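Multicopper oxidase (Pseudomonas thermotolerans, PDB 6VOW) probably couples the one-electron oxidation of phenolic, laccase-type substrates to the four-electron reduction of dioxygen to water at its copper centres. Local coordinates at residues Trp60-Gln65 with Phe133-His138; Phe83-Lys86 with Pro90-Ile93; Val314-Leu319 with Pro409-Thr414; Ala368-Lys371 with His375-Phe378. One frame throughout, in Å; residues are numbered along the deposited sequence.

Interaction 1: residues Trp60-Gln65 with Phe133-His138. With C2O (Cu-O-Cu linkage), chain B.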
# COMPACT_ATOMS: atom_id res chain seq x y z
N TRP A 60 1.56 -18.26 -3.71
CA TRP A 60 1.62 -17.73 -5.10
C TRP A 60 2.42 -16.45 -5.00
O TRP A 60 2.17 -15.61 -4.12
CB TRP A 60 0.20 -17.33 -5.61
CG TRP A 60 -0.62 -18.46 -5.91
CD1 TRP A 60 -0.30 -19.75 -5.76
CD2 TRP A 60 -1.94 -18.45 -6.44
NE1 TRP A 60 -1.33 -20.54 -6.16
CE2 TRP A 60 -2.34 -19.74 -6.59
CE3 TRP A 60 -2.81 -17.44 -6.83
CZ2 TRP A 60 -3.57 -20.09 -7.13
CZ3 TRP A 60 -4.08 -17.82 -7.34
CH2 TRP A 60 -4.43 -19.10 -7.47
N GLY A 61 3.39 -16.31 -5.89
CA GLY A 61 4.40 -15.23 -5.75
C GLY A 61 4.85 -14.63 -7.06
O GLY A 61 4.76 -15.31 -8.09
N TYR A 62 5.28 -13.36 -6.99
CA TYR A 62 5.98 -12.71 -8.05
C TYR A 62 7.48 -12.92 -7.89
O TYR A 62 8.07 -12.53 -6.88
CB TYR A 62 5.72 -11.23 -8.05
CG TYR A 62 4.32 -10.81 -8.16
CD1 TYR A 62 3.63 -10.91 -9.36
CD2 TYR A 62 3.66 -10.27 -7.06
CE1 TYR A 62 2.34 -10.46 -9.46
CE2 TYR A 62 2.35 -9.79 -7.16
CZ TYR A 62 1.74 -9.91 -8.36
OH TYR A 62 0.50 -9.53 -8.50
N GLY A 63 8.08 -13.56 -8.90
CA GLY A 63 9.52 -13.64 -9.06
C GLY A 63 10.08 -14.61 -8.11
O GLY A 63 11.14 -14.43 -7.64
N GLY A 64 9.33 -15.62 -7.77
CA GLY A 64 9.89 -16.72 -7.03
C GLY A 64 9.78 -16.50 -5.54
O GLY A 64 10.31 -17.29 -4.81
N GLN A 65 9.14 -15.41 -5.07
CA GLN A 65 9.01 -15.17 -3.67
C GLN A 65 7.68 -14.51 -3.36
O GLN A 65 7.08 -13.94 -4.21
CB GLN A 65 10.11 -14.21 -3.19
CG GLN A 65 10.03 -12.81 -3.83
CD GLN A 65 11.22 -11.95 -3.44
OE1 GLN A 65 11.10 -10.88 -2.75
NE2 GLN A 65 12.41 -12.43 -3.85
N PHE A 133 5.80 2.45 -3.13
CA PHE A 133 4.49 2.10 -3.69
C PHE A 133 4.49 0.61 -3.54
O PHE A 133 5.45 0.01 -2.96
CB PHE A 133 4.36 2.62 -5.15
CG PHE A 133 4.44 4.06 -5.21
CD1 PHE A 133 3.40 4.81 -4.84
CD2 PHE A 133 5.67 4.67 -5.42
CE1 PHE A 133 3.50 6.19 -4.79
CE2 PHE A 133 5.82 6.01 -5.33
CZ PHE A 133 4.71 6.79 -5.04
N TRP A 134 3.45 0.01 -4.06
CA TRP A 134 3.47 -1.48 -4.16
C TRP A 134 2.58 -1.92 -5.27
O TRP A 134 1.85 -1.11 -5.88
CB TRP A 134 3.07 -2.18 -2.82
CG TRP A 134 1.74 -1.89 -2.27
CD1 TRP A 134 1.22 -0.69 -1.96
CD2 TRP A 134 0.75 -2.86 -1.97
NE1 TRP A 134 -0.04 -0.86 -1.48
CE2 TRP A 134 -0.32 -2.20 -1.45
CE3 TRP A 134 0.72 -4.23 -2.06
CZ2 TRP A 134 -1.47 -2.86 -1.08
CZ3 TRP A 134 -0.38 -4.90 -1.64
CH2 TRP A 134 -1.46 -4.22 -1.12
N TYR A 135 2.59 -3.20 -5.48
CA TYR A 135 1.84 -3.79 -6.57
C TYR A 135 1.20 -5.10 -6.13
O TYR A 135 1.77 -5.89 -5.36
CB TYR A 135 2.80 -3.99 -7.76
CG TYR A 135 3.92 -4.98 -7.54
CD1 TYR A 135 3.77 -6.28 -7.94
CD2 TYR A 135 5.14 -4.60 -7.00
CE1 TYR A 135 4.76 -7.23 -7.78
CE2 TYR A 135 6.17 -5.55 -6.86
CZ TYR A 135 5.93 -6.87 -7.27
OH TYR A 135 6.83 -7.87 -7.14
N HIS A 136 0.07 -5.36 -6.73
CA HIS A 136 -0.69 -6.54 -6.38
C HIS A 136 -1.79 -6.71 -7.38
O HIS A 136 -2.02 -5.83 -8.15
CB HIS A 136 -1.30 -6.37 -4.97
CG HIS A 136 -2.20 -5.19 -4.86
ND1 HIS A 136 -3.49 -5.18 -5.34
CD2 HIS A 136 -1.97 -3.97 -4.34
CE1 HIS A 136 -4.03 -3.99 -5.09
NE2 HIS A 136 -3.12 -3.24 -4.46
N PRO A 137 -2.45 -7.86 -7.39
CA PRO A 137 -3.53 -8.06 -8.35
C PRO A 137 -4.68 -7.28 -8.00
O PRO A 137 -4.77 -6.80 -6.87
CB PRO A 137 -3.87 -9.55 -8.22
CG PRO A 137 -2.60 -10.14 -7.74
CD PRO A 137 -2.01 -9.14 -6.82
N HIS A 138 -5.55 -7.13 -8.98
CA HIS A 138 -6.86 -6.58 -8.74
C HIS A 138 -7.97 -7.50 -9.26
O HIS A 138 -8.97 -7.05 -9.73
CB HIS A 138 -6.94 -5.24 -9.39
CG HIS A 138 -7.58 -4.26 -8.52
ND1 HIS A 138 -8.94 -4.22 -8.37
CD2 HIS A 138 -7.06 -3.37 -7.65
CE1 HIS A 138 -9.25 -3.29 -7.49
NE2 HIS A 138 -8.13 -2.75 -7.07
CU2 C2O B . -3.64 -1.53 -3.54
CU3 C2O B . -7.62 -1.03 -5.78
O1 C2O B . -5.69 -1.19 -4.55
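Tyr-62 meets Tyr-135 and Pro-137 in a buried, largely apolar contact between the two sheets of the N-terminal cupredoxin β-sandwich. It illustrates how the interior of such a sandwich backs onto a metal centre. Tyr-62 ends the edge strand 57-62 of one sheet, while Tyr-135 lies on strand 131-136 of the other, just ahead of the His-Pro-His sequence that supplies two copper ligands. The side chain of Tyr-62 has its CG anti to the carbonyl carbon (chi1 -58°), a setting that sends the ring across to the facing sheet. Over one face of this ring sits Tyr-135 CE1, 3.3 Å from Tyr-62 CD2. The two rings slide past each other obliquely, with centroids 4.9 Å apart and planes at 56°. At the far end the contact with the proline is tight: Pro-137 CD lies at the edge of the Tyr-62 ring, near its plane, 3.0 Å from Tyr-62 OH. The phenol of Tyr-135 has its own polar partner, the carbonyl of Val-69. The packed proline is also a second-shell element: its carbonyl oxygen accepts a bond from His-136 ND1 (2.6 Å between His-136 ND1 and Pro-137 O, 162° at the hydrogen). This bond lies nearly in the imidazole plane and is consistent with holding the ring's rotation, with its other nitrogen toward the metal. His-440 and His-96 share that copper, whereas His-393 and His-438 join His-138 on its neighbour. In the Cu-O-Cu linkage, His-136 NE2 stands 2.0 Å from CU2 and His-138 NE2 2.2 Å from CU3.

Interaction 2: residues Phe83-Lys86 with Pro90-Ile93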
# COMPACT_ATOMS: atom_id res chain seq x y z
N PHE A 83 4.78 -8.46 -17.64
CA PHE A 83 4.16 -9.31 -16.72
C PHE A 83 3.62 -10.60 -17.38
O PHE A 83 2.89 -10.60 -18.32
CB PHE A 83 3.06 -8.63 -15.95
CG PHE A 83 2.26 -9.62 -15.19
CD1 PHE A 83 2.87 -10.40 -14.19
CD2 PHE A 83 0.94 -9.79 -15.44
CE1 PHE A 83 2.11 -11.32 -13.44
CE2 PHE A 83 0.17 -10.73 -14.70
CZ PHE A 83 0.76 -11.47 -13.72
N ILE A 84 4.05 -11.71 -16.84
CA ILE A 84 3.72 -13.00 -17.39
C ILE A 84 2.99 -13.78 -16.34
O ILE A 84 3.54 -14.03 -15.27
CB ILE A 84 4.97 -13.80 -17.77
CG1 ILE A 84 5.82 -12.99 -18.78
CG2 ILE A 84 4.55 -15.10 -18.45
CD1 ILE A 84 7.19 -13.60 -19.10
N ASN A 85 1.78 -14.22 -16.67
CA ASN A 85 0.92 -14.96 -15.73
C ASN A 85 1.21 -16.48 -15.82
O ASN A 85 0.81 -17.13 -16.78
CB ASN A 85 -0.52 -14.66 -16.04
CG ASN A 85 -1.47 -15.33 -15.08
OD1 ASN A 85 -1.08 -15.86 -14.09
ND2 ASN A 85 -2.70 -15.25 -15.36
N LYS A 86 1.94 -17.03 -14.86
CA LYS A 86 2.09 -18.50 -14.77
C LYS A 86 1.31 -19.14 -13.60
O LYS A 86 1.71 -20.18 -13.00
CB LYS A 86 3.53 -18.86 -14.71
CG LYS A 86 4.32 -18.48 -15.97
CD LYS A 86 5.67 -19.21 -15.93
CE LYS A 86 6.41 -19.28 -17.26
NZ LYS A 86 7.87 -19.53 -17.04
N PRO A 90 -6.72 -16.14 -14.08
CA PRO A 90 -6.41 -14.80 -14.53
C PRO A 90 -5.90 -13.86 -13.42
O PRO A 90 -6.20 -14.05 -12.28
CB PRO A 90 -7.76 -14.30 -15.08
CG PRO A 90 -8.59 -15.52 -15.34
CD PRO A 90 -8.14 -16.53 -14.38
N THR A 91 -5.10 -12.87 -13.77
CA THR A 91 -4.62 -11.91 -12.79
C THR A 91 -4.29 -10.64 -13.55
O THR A 91 -4.30 -10.61 -14.76
CB THR A 91 -3.49 -12.55 -11.92
OG1 THR A 91 -3.09 -11.72 -10.83
CG2 THR A 91 -2.33 -12.92 -12.76
N THR A 92 -4.13 -9.56 -12.83
CA THR A 92 -3.60 -8.35 -13.37
C THR A 92 -2.55 -7.92 -12.32
O THR A 92 -2.34 -8.61 -11.30
CB THR A 92 -4.65 -7.24 -13.41
OG1 THR A 92 -5.04 -6.94 -12.07
CG2 THR A 92 -5.86 -7.58 -14.35
N ILE A 93 -1.91 -6.78 -12.60
CA ILE A 93 -1.01 -6.12 -11.63
C ILE A 93 -1.47 -4.73 -11.58
O ILE A 93 -1.53 -4.05 -12.61
CB ILE A 93 0.50 -6.15 -11.97
CG1 ILE A 93 0.97 -7.59 -11.88
CG2 ILE A 93 1.31 -5.37 -10.91
CD1 ILE A 93 2.41 -7.82 -12.35
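Two backbone carbonyls, those of Val-115 and Glu-89, grip Asn-85 ND2, while Asn-85 OD1 accepts the N-H of Leu-87; the amide thus held offers its flank to Thr-91 across the contact. The site lies at one end of the N-terminal cupredoxin β-sandwich, where the chain leaves strand 78-85 of one sheet and crosses to strand 94-96 of the other. It is an example of a polar turn packed on an apolar interior, with one threonine methyl between amide and ring. Thr-91 places OG1 anti to the backbone N (chi1 -172°), which turns CG2 back toward the strand. There the methyl wedges in: Thr-91 CG2 is 3.5 Å from Asn-85 CG, and the same 3.5 Å separates it from Phe-83 CZ, at the edge of the phenyl ring and in its plane. Ile-93 covers one face of the ring. Its CD1 makes a CH-π contact, 3.6 Å from the centroid of the Phe-83 ring and 28° off the normal, displaced toward the rim. On the opposite face the strand itself comes near, through the backbone N of Asn-85. Tyr-62 of the same domain also touches both Phe-83 and Ile-93, joining this pair to the wider core. An alanine in place of Phe-83 would take away the surface beneath Ile-93 and beside Thr-91, and is likely to open a gap between the strand and the 90-93 loop that lets both side chains shift. The tightest point is on the near rim of the ring, where Ile-93 CD1 comes to 3.2 Å from Phe-83 CD1.

Interaction 3: residues Val314-Leu319 with Pro409-Thr414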
# COMPACT_ATOMS: atom_id res chain seq x y z
N VAL A 314 2.47 16.73 -7.52
CA VAL A 314 1.06 16.44 -7.42
C VAL A 314 0.32 17.76 -7.50
O VAL A 314 0.77 18.78 -7.07
CB VAL A 314 0.76 15.79 -6.07
CG1 VAL A 314 -0.61 15.17 -6.08
CG2 VAL A 314 1.80 14.77 -5.72
N ALA A 315 -0.86 17.71 -8.07
CA ALA A 315 -1.62 18.91 -8.35
C ALA A 315 -2.24 19.43 -7.04
O ALA A 315 -3.06 18.77 -6.43
CB ALA A 315 -2.69 18.60 -9.42
N GLU A 316 -1.79 20.60 -6.58
CA GLU A 316 -2.31 21.22 -5.38
C GLU A 316 -3.80 21.35 -5.48
O GLU A 316 -4.30 21.92 -6.43
CB GLU A 316 -1.70 22.60 -5.14
CG GLU A 316 -1.94 23.15 -3.75
CD GLU A 316 -1.54 22.20 -2.62
OE1 GLU A 316 -0.31 22.03 -2.39
OE2 GLU A 316 -2.47 21.63 -1.96
N PRO A 317 -4.52 20.75 -4.56
CA PRO A 317 -5.91 21.15 -4.58
C PRO A 317 -5.96 22.58 -4.03
O PRO A 317 -5.16 22.93 -3.14
CB PRO A 317 -6.61 20.09 -3.71
CG PRO A 317 -5.64 18.96 -3.71
CD PRO A 317 -4.30 19.63 -3.67
N ASP A 318 -6.84 23.37 -4.66
CA ASP A 318 -7.20 24.78 -4.39
C ASP A 318 -8.59 24.71 -3.67
O ASP A 318 -9.64 24.56 -4.33
CB ASP A 318 -7.23 25.60 -5.76
CG ASP A 318 -8.01 26.92 -5.66
OD1 ASP A 318 -8.58 27.20 -4.58
OD2 ASP A 318 -8.07 27.71 -6.66
N LEU A 319 -8.58 24.79 -2.34
CA LEU A 319 -9.81 24.66 -1.53
C LEU A 319 -10.89 25.65 -1.87
O LEU A 319 -12.06 25.29 -1.87
CB LEU A 319 -9.52 24.69 -0.03
CG LEU A 319 -8.57 23.60 0.48
CD1 LEU A 319 -8.78 23.34 1.97
CD2 LEU A 319 -8.71 22.29 -0.30
N PRO A 409 -1.91 18.36 7.14
CA PRO A 409 -2.37 17.98 5.82
C PRO A 409 -1.28 17.36 5.01
O PRO A 409 -0.18 17.91 4.97
CB PRO A 409 -2.73 19.33 5.17
CG PRO A 409 -3.13 20.17 6.30
CD PRO A 409 -2.15 19.81 7.39
N TYR A 410 -1.61 16.26 4.34
CA TYR A 410 -0.61 15.53 3.60
C TYR A 410 -1.30 14.83 2.47
O TYR A 410 -2.54 14.72 2.46
CB TYR A 410 0.09 14.51 4.52
CG TYR A 410 -0.85 13.44 5.08
CD1 TYR A 410 -1.84 13.74 6.02
CD2 TYR A 410 -0.72 12.11 4.67
CE1 TYR A 410 -2.68 12.74 6.50
CE2 TYR A 410 -1.50 11.11 5.16
CZ TYR A 410 -2.48 11.43 6.07
OH TYR A 410 -3.21 10.37 6.48
N PHE A 411 -0.48 14.43 1.50
CA PHE A 411 -0.90 13.73 0.28
C PHE A 411 -0.70 12.27 0.42
O PHE A 411 0.28 11.82 0.94
CB PHE A 411 -0.04 14.14 -0.93
CG PHE A 411 -0.41 15.49 -1.52
CD1 PHE A 411 -1.53 15.62 -2.36
CD2 PHE A 411 0.40 16.59 -1.30
CE1 PHE A 411 -1.90 16.82 -2.88
CE2 PHE A 411 0.07 17.84 -1.85
CZ PHE A 411 -1.08 17.94 -2.64
N THR A 412 -1.61 11.51 -0.13
CA THR A 412 -1.64 10.08 0.02
C THR A 412 -2.68 9.55 -0.93
O THR A 412 -3.49 10.32 -1.39
CB THR A 412 -1.97 9.71 1.50
OG1 THR A 412 -2.08 8.31 1.61
CG2 THR A 412 -3.25 10.35 1.97
N ASP A 413 -2.62 8.24 -1.23
CA ASP A 413 -3.61 7.49 -2.01
C ASP A 413 -4.57 6.75 -1.03
O ASP A 413 -5.61 6.16 -1.43
CB ASP A 413 -2.91 6.51 -2.96
CG ASP A 413 -1.89 5.58 -2.23
OD1 ASP A 413 -2.35 4.77 -1.39
OD2 ASP A 413 -0.64 5.63 -2.49
N THR A 414 -4.25 6.81 0.27
CA THR A 414 -5.04 6.11 1.26
C THR A 414 -5.23 6.83 2.55
O THR A 414 -4.32 7.39 3.06
CB THR A 414 -4.44 4.73 1.45
OG1 THR A 414 -4.56 4.14 0.18
CG2 THR A 414 -5.26 3.82 2.40
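Val-314, in the long loop between strands 288-296 and 323-329, packs against Phe-411, on the short edge strand 410-412 of the C-terminal cupredoxin domain. Val-314 CB stands over one face of the phenyl, toward its rim, and Val-314 CG1 reaches 3.8 Å from Phe-411 CE1. At Glu-316 the side chain, bent at its second torsion (chi2 52°), folds back and crosses the phenylalanine side chain at about a right angle, the carboxylate plane turned 46° from the ring and Glu-316 OE2 4.0 Å from Phe-411 CZ. That oxygen's stronger partner is Lys-398, with which it forms a salt bridge. Pro-317 then closes the sequence from a different quarter: Pro-317 CD meets Phe-411 CZ at 3.8 Å, at the ring edge and near its plane. One ring is thus touched by several successive loop residues. A serine in place of Phe-411 would probably leave Val-314 and Pro-317 without their shared apolar surface and open a gap beside them. His-249, on strand 249-255, touches both Val-314 and Phe-411. Farther along the second segment, Asp-413 OD1 is hydrogen-bonded to His-96 and Thr-414 OG1 to His-391, both copper-site histidines. These two second-shell groups are themselves joined, Thr-414 OG1 donating to the anti lone pair of Asp-413 OD1 at 2.8 Å.

Interaction 4: residues Ala368-Lys371 with His375-Phe378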
# COMPACT_ATOMS: atom_id res chain seq x y z
N ALA A 368 -19.58 8.49 -8.82
CA ALA A 368 -19.44 9.90 -9.24
C ALA A 368 -18.62 10.08 -10.51
O ALA A 368 -17.79 9.22 -10.90
CB ALA A 368 -18.84 10.74 -8.12
N THR A 369 -18.84 11.26 -11.10
CA THR A 369 -18.30 11.66 -12.39
C THR A 369 -17.66 13.05 -12.24
O THR A 369 -18.37 14.06 -12.12
CB THR A 369 -19.41 11.60 -13.45
OG1 THR A 369 -19.94 10.28 -13.45
CG2 THR A 369 -18.90 11.88 -14.85
N LEU A 370 -16.32 13.08 -12.16
CA LEU A 370 -15.54 14.30 -11.97
C LEU A 370 -15.11 14.87 -13.31
O LEU A 370 -14.83 14.13 -14.24
CB LEU A 370 -14.28 14.02 -11.14
CG LEU A 370 -14.48 13.33 -9.80
CD1 LEU A 370 -13.16 13.13 -9.15
CD2 LEU A 370 -15.43 14.09 -8.85
N LYS A 371 -15.05 16.19 -13.38
CA LYS A 371 -14.52 16.88 -14.55
C LYS A 371 -12.99 16.90 -14.51
O LYS A 371 -12.41 17.21 -13.47
CB LYS A 371 -15.11 18.29 -14.60
CG LYS A 371 -16.59 18.28 -14.98
CD LYS A 371 -17.32 19.58 -14.67
CE LYS A 371 -18.83 19.36 -14.49
NZ LYS A 371 -19.63 20.56 -14.90
N HIS A 375 -11.36 20.44 -9.24
CA HIS A 375 -10.89 20.40 -7.86
C HIS A 375 -12.11 20.02 -6.98
O HIS A 375 -13.17 20.65 -7.07
CB HIS A 375 -10.28 21.75 -7.49
CG HIS A 375 -8.98 22.05 -8.19
ND1 HIS A 375 -8.86 22.18 -9.56
CD2 HIS A 375 -7.74 22.29 -7.69
CE1 HIS A 375 -7.61 22.44 -9.88
NE2 HIS A 375 -6.91 22.52 -8.76
N TYR A 376 -11.95 18.96 -6.21
CA TYR A 376 -13.01 18.37 -5.42
C TYR A 376 -12.53 18.13 -4.03
O TYR A 376 -11.32 17.93 -3.79
CB TYR A 376 -13.48 17.06 -6.05
CG TYR A 376 -14.03 17.22 -7.43
CD1 TYR A 376 -13.23 17.03 -8.52
CD2 TYR A 376 -15.37 17.54 -7.65
CE1 TYR A 376 -13.71 17.19 -9.80
CE2 TYR A 376 -15.86 17.67 -8.95
CZ TYR A 376 -15.00 17.52 -10.01
OH TYR A 376 -15.40 17.65 -11.28
N ILE A 377 -13.47 18.19 -3.09
CA ILE A 377 -13.27 17.77 -1.70
C ILE A 377 -14.15 16.56 -1.59
O ILE A 377 -15.30 16.63 -2.02
CB ILE A 377 -13.86 18.74 -0.63
CG1 ILE A 377 -13.55 20.21 -0.89
CG2 ILE A 377 -13.45 18.30 0.78
CD1 ILE A 377 -12.17 20.62 -0.50
N PHE A 378 -13.61 15.48 -1.02
CA PHE A 378 -14.32 14.28 -0.63
C PHE A 378 -14.42 14.30 0.89
O PHE A 378 -13.39 14.32 1.59
CB PHE A 378 -13.55 13.03 -1.06
CG PHE A 378 -13.63 12.72 -2.52
CD1 PHE A 378 -13.95 13.68 -3.50
CD2 PHE A 378 -13.38 11.44 -2.94
CE1 PHE A 378 -14.00 13.33 -4.86
CE2 PHE A 378 -13.43 11.09 -4.26
CZ PHE A 378 -13.75 12.03 -5.23
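The backbones of Leu-370 and Tyr-376 run in roughly opposite directions at a CA-to-CA separation of 8.1 Å, too far apart for main-chain pairing. They belong to different sheets of the C-terminal cupredoxin sandwich: strand 368-370 is hydrogen-bonded to strand 450-455, whereas strand 375-382 lies between 323-329 and 422-428. The intervening turn thus carries the chain from one sheet to the other, and side chains bridge the gap. A first torsion of -61° sets the Tyr-376 ring beside its own backbone N and out toward Leu-370. Leu-370 slides over it and sets one methyl almost exactly on the ring axis, a CH-π contact in which Leu-370 CD2 is 3.4 Å from the Tyr-376 centroid and only 2° off the normal. Its other branch, Leu-370 CD1, comes to 4.1 Å from Phe-378 CZ at the edge of that phenyl. The phenol oxygen meets the main chain: Lys-371 N donates to Tyr-376 OH at 2.6 Å with an angle of 161°, close to the ring plane. One tyrosine therefore does two jobs, offering a hydrocarbon face to leucine and an acceptor to the backbone N-H just beyond the end of strand 368-370, which probably limits how the phenol can turn or slide.

In the fold
Interactions 1 and 4 join the two sheets of a cupredoxin sandwich, N-terminal and C-terminal respectively, while interaction 2 packs a strand against the loop leading to the other sheet; all three are buried, and interaction 3 lies nearer the surface. Interactions 1 and 2 adjoin each other, with a probable hydrogen bond between His-138 N and Thr-92 OG1 at 3.1 Å. Interactions 3 and 4 also touch, through packing of the 316-319 region on His-375 and Ile-377. In interactions 2 and 4 short connections cross between sheets, the former with no hydrogen bond between its segments, the latter with one. Copper ligands belong to interaction 1 itself, whereas interaction 3 reaches the copper site through second-shell groups.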